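Local coordinates for protein pilin (Streptococcus pyogenes serotype M1, PDB 3GLD) that assembles head to tail, through intermolecular isopeptide bonds, into the backbone of the pilus that the bacterium needs to adhere to host cells, aggregate and form biofilms, at residues Leu162-Lys167 with Tyr241-Asp246; Phe179-Thr184 with Tyr220-Lys225; Val257-Gln262 with Lys282-Thr287. The protein carries 2 engineered substitutions. One frame throughout, in Å; residues are numbered along the deposited sequence.

Contact 1. Residues Leu162-Lys167 with Tyr241-Asp246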
# COMPACT_ATOMS: atom_id res chain seq x y z
N LEU A 162 9.78 -4.63 12.78
CA LEU A 162 9.92 -4.74 14.21
C LEU A 162 11.08 -5.68 14.58
O LEU A 162 11.11 -6.86 14.18
CB LEU A 162 8.60 -5.21 14.85
CG LEU A 162 8.70 -5.65 16.32
CD1 LEU A 162 9.08 -4.48 17.17
CD2 LEU A 162 7.39 -6.25 16.79
N THR A 163 12.06 -5.14 15.30
CA THR A 163 13.22 -5.91 15.77
C THR A 163 13.07 -6.12 17.28
O THR A 163 12.79 -5.18 18.02
CB THR A 163 14.53 -5.17 15.44
OG1 THR A 163 14.59 -4.99 14.02
CG2 THR A 163 15.81 -5.93 15.89
N VAL A 164 13.20 -7.36 17.73
CA VAL A 164 13.17 -7.65 19.17
C VAL A 164 14.51 -8.21 19.59
O VAL A 164 14.99 -9.18 19.02
CB VAL A 164 12.02 -8.64 19.56
CG1 VAL A 164 12.00 -8.88 21.11
CG2 VAL A 164 10.67 -8.13 19.07
N LYS A 165 15.13 -7.59 20.58
CA LYS A 165 16.47 -7.92 20.97
C LYS A 165 16.48 -8.35 22.42
O LYS A 165 15.71 -7.81 23.23
CB LYS A 165 17.38 -6.69 20.84
CG LYS A 165 17.63 -6.27 19.43
CD LYS A 165 18.41 -4.93 19.34
CE LYS A 165 19.85 -5.05 19.81
NZ LYS A 165 20.58 -3.77 19.58
N LYS A 166 17.35 -9.32 22.74
CA LYS A 166 17.58 -9.73 24.13
C LYS A 166 19.00 -9.33 24.53
O LYS A 166 19.97 -9.61 23.81
CB LYS A 166 17.40 -11.24 24.30
CG LYS A 166 17.78 -11.75 25.71
CD LYS A 166 16.65 -11.41 26.67
CE LYS A 166 17.17 -11.23 28.06
NZ LYS A 166 16.04 -11.04 29.00
N LYS A 167 19.11 -8.65 25.67
CA LYS A 167 20.38 -8.27 26.24
C LYS A 167 20.45 -8.87 27.67
O LYS A 167 19.52 -8.70 28.47
CB LYS A 167 20.46 -6.74 26.31
CG LYS A 167 21.73 -6.23 26.96
CD LYS A 167 21.73 -4.69 27.04
CE LYS A 167 23.14 -4.15 27.21
NZ LYS A 167 23.15 -2.66 27.02
N TYR A 241 0.25 -4.42 18.06
CA TYR A 241 0.97 -5.61 18.49
C TYR A 241 1.41 -5.52 19.95
O TYR A 241 1.47 -4.43 20.53
CB TYR A 241 2.15 -5.91 17.55
CG TYR A 241 3.25 -4.87 17.60
CD1 TYR A 241 4.28 -4.95 18.54
CD2 TYR A 241 3.25 -3.80 16.69
CE1 TYR A 241 5.28 -3.99 18.59
CE2 TYR A 241 4.23 -2.84 16.74
CZ TYR A 241 5.25 -2.94 17.69
OH TYR A 241 6.24 -1.99 17.73
N VAL A 242 1.69 -6.68 20.53
CA VAL A 242 2.25 -6.80 21.86
C VAL A 242 3.38 -7.81 21.78
O VAL A 242 3.24 -8.87 21.14
CB VAL A 242 1.21 -7.33 22.88
CG1 VAL A 242 1.78 -7.28 24.31
CG2 VAL A 242 -0.09 -6.53 22.83
N VAL A 243 4.51 -7.48 22.41
CA VAL A 243 5.59 -8.43 22.62
C VAL A 243 5.78 -8.67 24.11
O VAL A 243 5.88 -7.72 24.89
CB VAL A 243 6.94 -7.93 22.07
CG1 VAL A 243 7.98 -9.06 22.11
CG2 VAL A 243 6.79 -7.37 20.65
N THR A 244 5.83 -9.94 24.52
CA THR A 244 6.05 -10.25 25.93
C THR A 244 7.08 -11.36 26.08
O THR A 244 7.08 -12.34 25.33
CB THR A 244 4.76 -10.73 26.61
OG1 THR A 244 4.51 -12.08 26.22
CG2 THR A 244 3.57 -9.89 26.26
N GLU A 245 7.95 -11.21 27.07
CA GLU A 245 8.85 -12.28 27.49
C GLU A 245 8.20 -13.04 28.67
O GLU A 245 7.49 -12.43 29.45
CB GLU A 245 10.15 -11.64 27.95
CG GLU A 245 11.24 -12.59 28.42
CD GLU A 245 12.48 -11.85 28.91
OE1 GLU A 245 13.11 -11.12 28.13
OE2 GLU A 245 12.83 -12.00 30.09
N ASP A 246 8.47 -14.34 28.80
CA ASP A 246 8.10 -15.08 30.03
C ASP A 246 8.67 -14.39 31.29
O ASP A 246 9.58 -13.57 31.21
CB ASP A 246 8.61 -16.53 30.01
CG ASP A 246 7.70 -17.46 29.23
OD1 ASP A 246 6.75 -16.96 28.58
OD2 ASP A 246 7.94 -18.69 29.25
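Three pairs of side chains, taken from alternate positions of 162-167 and 241-246, meet between two strands that belong to different sheets of a beta sandwich. The segment axes come within 10.0 Å and run nearly parallel, 14° apart, which is the spacing of facing layers and not of paired strands. At one end Leu162 and Tyr241 approach tip to tip. CD2 of Leu162 sits over a face of the Tyr241 ring, 3.6 Å from CE1, in a CH-pi contact. Tyr241 takes the crowded first torsion, with CG between its backbone N and carbonyl carbon (chi1 66°), and the second methyl of Leu162, CD1, lies 3.8 Å from the Tyr241 hydroxyl OH. In the middle Val164 and Val243 meet by their branches, CG1 to CG1 at 4.1 Å. At the other end the chains of Lys166 and Glu245 cross at about a right angle: Lys166 bends at chi2, while Glu245 runs out extended. Lys166 NZ donates to Glu245 OE1 over 3.1 Å in a fairly straight bond (163° at the hydrogen), reaching the oxygen from above the carboxylate plane. That nitrogen is also joined covalently to Asn290 CG, completing the isopeptide, so it is an amide nitrogen. Glu245 OE2 has a weak hydrogen bond to Thr255 OG1, and Phe179 and Phe181 pack against the same side chain. The geometry fits the assigned role of Glu245 in autocatalysing this cross-link: its carboxyl group still grips the product amide, and the buried, aromatic-lined setting would probably raise its pKa, favouring proton shuttling.

Contact 2. Residues Phe179-Thr184 with Tyr220-Lys225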
# COMPACT_ATOMS: atom_id res chain seq x y z
N PHE A 179 15.62 -17.22 26.56
CA PHE A 179 14.46 -16.59 27.17
C PHE A 179 13.29 -16.77 26.21
O PHE A 179 13.46 -16.57 25.01
CB PHE A 179 14.74 -15.12 27.44
CG PHE A 179 15.83 -14.87 28.45
CD1 PHE A 179 15.50 -14.49 29.74
CD2 PHE A 179 17.18 -15.00 28.11
CE1 PHE A 179 16.48 -14.26 30.70
CE2 PHE A 179 18.17 -14.78 29.06
CZ PHE A 179 17.82 -14.42 30.36
N ASN A 180 12.12 -17.14 26.74
CA ASN A 180 10.91 -17.34 25.95
C ASN A 180 10.15 -16.04 25.66
O ASN A 180 10.01 -15.19 26.54
CB ASN A 180 9.94 -18.29 26.64
CG ASN A 180 10.41 -19.74 26.64
OD1 ASN A 180 11.17 -20.18 25.78
ND2 ASN A 180 9.94 -20.49 27.63
N PHE A 181 9.61 -15.93 24.46
CA PHE A 181 8.86 -14.73 24.08
C PHE A 181 7.59 -15.11 23.31
O PHE A 181 7.53 -16.17 22.68
CB PHE A 181 9.71 -13.84 23.16
CG PHE A 181 10.91 -13.19 23.82
CD1 PHE A 181 10.81 -11.92 24.38
CD2 PHE A 181 12.16 -13.82 23.79
CE1 PHE A 181 11.93 -11.30 24.97
CE2 PHE A 181 13.29 -13.21 24.38
CZ PHE A 181 13.17 -11.94 24.96
N GLY A 182 6.59 -14.23 23.36
CA GLY A 182 5.41 -14.31 22.49
C GLY A 182 5.22 -12.98 21.76
O GLY A 182 5.45 -11.91 22.33
N LEU A 183 4.84 -13.05 20.48
CA LEU A 183 4.49 -11.88 19.69
C LEU A 183 3.10 -12.12 19.13
O LEU A 183 2.84 -13.17 18.52
CB LEU A 183 5.48 -11.65 18.52
CG LEU A 183 5.01 -10.80 17.32
CD1 LEU A 183 5.07 -9.31 17.66
CD2 LEU A 183 5.91 -11.09 16.14
N THR A 184 2.21 -11.16 19.34
CA THR A 184 0.88 -11.19 18.73
C THR A 184 0.64 -9.91 17.95
O THR A 184 0.73 -8.81 18.50
CB THR A 184 -0.22 -11.35 19.79
OG1 THR A 184 0.13 -12.44 20.65
CG2 THR A 184 -1.58 -11.62 19.13
N TYR A 220 2.74 -15.85 18.33
CA TYR A 220 3.93 -16.41 17.73
C TYR A 220 4.97 -16.63 18.82
O TYR A 220 5.41 -15.67 19.46
CB TYR A 220 4.47 -15.44 16.67
CG TYR A 220 5.82 -15.83 16.11
CD1 TYR A 220 5.94 -16.85 15.15
CD2 TYR A 220 6.98 -15.19 16.53
CE1 TYR A 220 7.18 -17.22 14.65
CE2 TYR A 220 8.21 -15.54 16.03
CZ TYR A 220 8.31 -16.55 15.09
OH TYR A 220 9.54 -16.88 14.59
N HIS A 221 5.39 -17.88 19.02
CA HIS A 221 6.39 -18.23 20.03
C HIS A 221 7.81 -18.17 19.50
O HIS A 221 8.08 -18.65 18.39
CB HIS A 221 6.13 -19.63 20.61
CG HIS A 221 4.76 -19.81 21.20
ND1 HIS A 221 4.43 -19.33 22.45
CD2 HIS A 221 3.65 -20.40 20.70
CE1 HIS A 221 3.16 -19.63 22.70
NE2 HIS A 221 2.67 -20.27 21.66
N PHE A 222 8.72 -17.62 20.30
CA PHE A 222 10.13 -17.57 19.96
C PHE A 222 11.04 -17.47 21.18
O PHE A 222 10.58 -17.18 22.29
CB PHE A 222 10.45 -16.45 18.93
CG PHE A 222 10.28 -15.06 19.45
CD1 PHE A 222 9.02 -14.46 19.48
CD2 PHE A 222 11.39 -14.32 19.86
CE1 PHE A 222 8.86 -13.15 19.94
CE2 PHE A 222 11.24 -13.02 20.32
CZ PHE A 222 9.98 -12.42 20.37
N THR A 223 12.33 -17.71 20.96
CA THR A 223 13.31 -17.64 22.03
C THR A 223 14.50 -16.83 21.58
O THR A 223 14.85 -16.85 20.40
CB THR A 223 13.80 -19.05 22.49
OG1 THR A 223 14.48 -19.70 21.40
CG2 THR A 223 12.66 -19.93 22.93
N LEU A 224 15.14 -16.16 22.52
CA LEU A 224 16.38 -15.44 22.24
C LEU A 224 17.38 -15.61 23.39
O LEU A 224 17.00 -15.53 24.55
CB LEU A 224 16.12 -13.93 22.06
CG LEU A 224 15.22 -13.43 20.91
CD1 LEU A 224 14.88 -11.97 21.04
CD2 LEU A 224 15.91 -13.69 19.62
N LYS A 225 18.64 -15.81 23.04
CA LYS A 225 19.73 -15.64 24.01
C LYS A 225 20.24 -14.19 23.95
O LYS A 225 19.87 -13.42 23.05
CB LYS A 225 20.89 -16.60 23.70
CG LYS A 225 20.51 -18.09 23.60
CD LYS A 225 21.75 -18.91 23.13
CE LYS A 225 21.53 -20.43 23.12
NZ LYS A 225 20.53 -20.86 22.10
O HOH W 1 7.58 -18.95 23.52
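An antiparallel strand pair at the edge of a four-stranded sheet, one layer of the C-terminal beta sandwich, is formed by 179-184 and 220-225. Its regular ladder has hydrogen-bonded pairs at Phe179-Leu224, Phe181-Phe222 and Leu183-Tyr220, each closed by two backbone bonds. The shortest include Phe181 N to Phe222 O at 2.7 Å, almost along the C=O axis, and Tyr220 N to Leu183 O, also 2.7 Å. Those six residues send their side chains to one face. There Phe181 lays its CB over a face of the Phe222 ring, offset toward the rim, in a CH-pi arrangement. Phe222 is held in the crowded torsion (chi1 67°), which brings its ring back across the neighbouring strand. The two phenyl planes are nearly parallel, 8° apart, yet slid so far that they barely overlap. CE2 of Phe181 then reaches CB of Leu224 at 3.7 Å. Asn180 and Thr223 lie side by side on the opposite face, OD1 of Asn180 3.2 Å from CG2 of Thr223, while Asn180 ND2 bonds to Asp246. A water donates to Phe181 O over 2.9 Å and meets His221 ND1 only weakly. Strand 220-224 is outermost in its sheet within the chain, and 179-185 lies between it and 240-245. Across the sandwich, Phe181 and Leu224 touch Lys166 and Leu183 touches Leu162, all on strand 151-169, while Phe222 packs on Ile230 of strand 229-236.

Contact 3. Residues Val257-Gln262 with Lys282-Thr287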
# COMPACT_ATOMS: atom_id res chain seq x y z
N VAL A 257 12.14 -3.36 29.64
CA VAL A 257 11.83 -3.28 28.21
C VAL A 257 12.16 -1.89 27.69
O VAL A 257 11.69 -0.90 28.22
CB VAL A 257 10.33 -3.54 27.92
CG1 VAL A 257 10.09 -3.65 26.42
CG2 VAL A 257 9.86 -4.81 28.58
N GLU A 258 12.96 -1.81 26.64
CA GLU A 258 13.13 -0.54 25.96
C GLU A 258 12.37 -0.54 24.63
O GLU A 258 12.56 -1.44 23.81
CB GLU A 258 14.60 -0.23 25.72
CG GLU A 258 14.80 1.16 25.12
CD GLU A 258 16.19 1.34 24.57
OE1 GLU A 258 17.02 1.98 25.24
OE2 GLU A 258 16.48 0.80 23.47
N VAL A 259 11.53 0.47 24.43
CA VAL A 259 10.72 0.61 23.22
C VAL A 259 11.19 1.82 22.44
O VAL A 259 10.96 2.95 22.83
CB VAL A 259 9.21 0.76 23.55
CG1 VAL A 259 8.38 0.87 22.26
CG2 VAL A 259 8.71 -0.42 24.39
N SER A 260 11.87 1.58 21.32
CA SER A 260 12.59 2.65 20.66
C SER A 260 12.28 2.74 19.16
O SER A 260 12.91 2.05 18.37
CB SER A 260 14.10 2.45 20.87
OG SER A 260 14.84 3.42 20.18
N PRO A 261 11.28 3.59 18.78
CA PRO A 261 11.02 3.87 17.36
C PRO A 261 12.07 4.81 16.81
O PRO A 261 12.49 5.74 17.51
CB PRO A 261 9.64 4.54 17.35
CG PRO A 261 9.41 5.03 18.72
CD PRO A 261 10.22 4.14 19.65
N GLN A 262 12.50 4.57 15.57
CA GLN A 262 13.65 5.30 15.01
C GLN A 262 13.75 6.84 15.22
O GLN A 262 14.79 7.36 15.69
CB GLN A 262 13.82 4.94 13.54
CG GLN A 262 15.06 5.57 12.94
CD GLN A 262 15.28 5.15 11.51
OE1 GLN A 262 14.95 4.03 11.12
NE2 GLN A 262 15.86 6.04 10.72
N LYS A 282 7.98 4.17 10.88
CA LYS A 282 9.32 4.14 11.45
C LYS A 282 9.68 2.73 11.96
O LYS A 282 8.88 2.09 12.65
CB LYS A 282 9.40 5.11 12.62
CG LYS A 282 9.05 6.57 12.27
CD LYS A 282 10.14 7.20 11.42
CE LYS A 282 9.88 8.70 11.19
NZ LYS A 282 8.66 8.93 10.39
N ASP A 283 10.89 2.28 11.65
CA ASP A 283 11.41 0.98 12.12
C ASP A 283 11.43 0.99 13.65
O ASP A 283 11.84 1.98 14.28
CB ASP A 283 12.82 0.76 11.59
CG ASP A 283 12.86 0.36 10.12
OD1 ASP A 283 11.94 -0.36 9.64
OD2 ASP A 283 13.87 0.70 9.45
N MET A 284 10.94 -0.08 14.26
CA MET A 284 10.84 -0.16 15.71
C MET A 284 11.86 -1.12 16.27
O MET A 284 11.97 -2.24 15.78
CB MET A 284 9.43 -0.60 16.12
CG MET A 284 9.29 -0.91 17.64
SD MET A 284 9.57 0.52 18.69
CE MET A 284 7.92 1.26 18.70
N THR A 285 12.60 -0.72 17.33
CA THR A 285 13.48 -1.67 18.01
C THR A 285 13.12 -1.76 19.49
O THR A 285 13.08 -0.75 20.18
CB THR A 285 14.95 -1.29 17.85
OG1 THR A 285 15.27 -1.26 16.47
CG2 THR A 285 15.86 -2.35 18.51
N ILE A 286 12.85 -2.99 19.94
CA ILE A 286 12.45 -3.25 21.30
C ILE A 286 13.46 -4.22 21.92
O ILE A 286 13.65 -5.34 21.43
CB ILE A 286 11.04 -3.86 21.39
CG1 ILE A 286 10.04 -2.95 20.65
CG2 ILE A 286 10.65 -4.10 22.84
CD1 ILE A 286 8.60 -3.38 20.75
N THR A 287 14.10 -3.76 23.00
CA THR A 287 15.15 -4.51 23.67
C THR A 287 14.71 -4.96 25.06
O THR A 287 14.32 -4.14 25.90
CB THR A 287 16.40 -3.66 23.79
OG1 THR A 287 16.68 -3.10 22.50
CG2 THR A 287 17.62 -4.49 24.31
O HOH W 2 15.47 -0.89 21.88
O HOH W 3 12.68 4.14 10.03
O HOH W 4 16.03 2.07 10.25
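This is an antiparallel strand pairing in the sheet opposite contact 2's, on the flank of the C-terminal sandwich where strand 254-261 runs beside the last strand, 284-291. The segment axes lie 4.7 Å apart. Two hydrogen-bonded pairs, Glu258-Thr287 and Ser260-Thr285, alternate with the non-hydrogen-bonded pairs Val259-Ile286 and Pro261-Met284. The straightest link is Glu258 N to Thr287 O at 2.8 Å (174°). Pro261 fits the ladder with Met284, since a non-hydrogen-bonded pair needs no N-H from it toward that strand. Past the last pair, Gln262 N still donates to Asp283 O. The Val259 and Met284 face is apolar. Met284 bends at chi2 and chi3 so that its thioether end folds back across the neighbouring strand: SD comes 3.5 Å from Pro261 N, and CE reaches CG1 of Val259 at 3.6 Å. Val257 CG1 and Ile286 CG2 lie alongside each other 3.7 Å apart. The other face is polar and hydrated. Glu258 and Thr287 point the same way, and one water takes a bond from Thr287 OG1 (2.6 Å) while donating to Glu258 OE2 and Thr285 O. Near the strand ends a second water donates to Gln262 OE1 (2.4 Å) and Asp283 OD2 (2.7 Å), so it bridges two side chains that lie side by side but share no direct hydrogen bond, and Asp283 OD1 bonds to Thr161. Strand 267-270 pairs with 254-261 on its other side, and 151-169 lies beyond 284-291. Met284 and Ile286 turn inward against Leu162 and against Tyr241 of the facing sheet.

In the fold
Contact 1 spans the sandwich, and the other two contacts are backbone-paired ladders, one in each of its layers. Contact 2 adjoins the 241-246 side, its centre about 7 Å from that of contact 1, through probable hydrogen bonds such as Thr244 O to Gly182 N at 2.8 Å. Contact 3 adjoins the 162-167 side, centres about 10 Å apart, where Lys165 N reaches Ile286 O at 2.8 Å. Contacts 2 and 3 do not touch; their nearest atoms are about 7 Å apart. Around the isopeptide, contact 2 supplies an aromatic wall, with Phe181 CZ 3.3 Å from Glu245 OE1, whereas the Val257 side chain of contact 3 stays about 7 Å from that of Glu245.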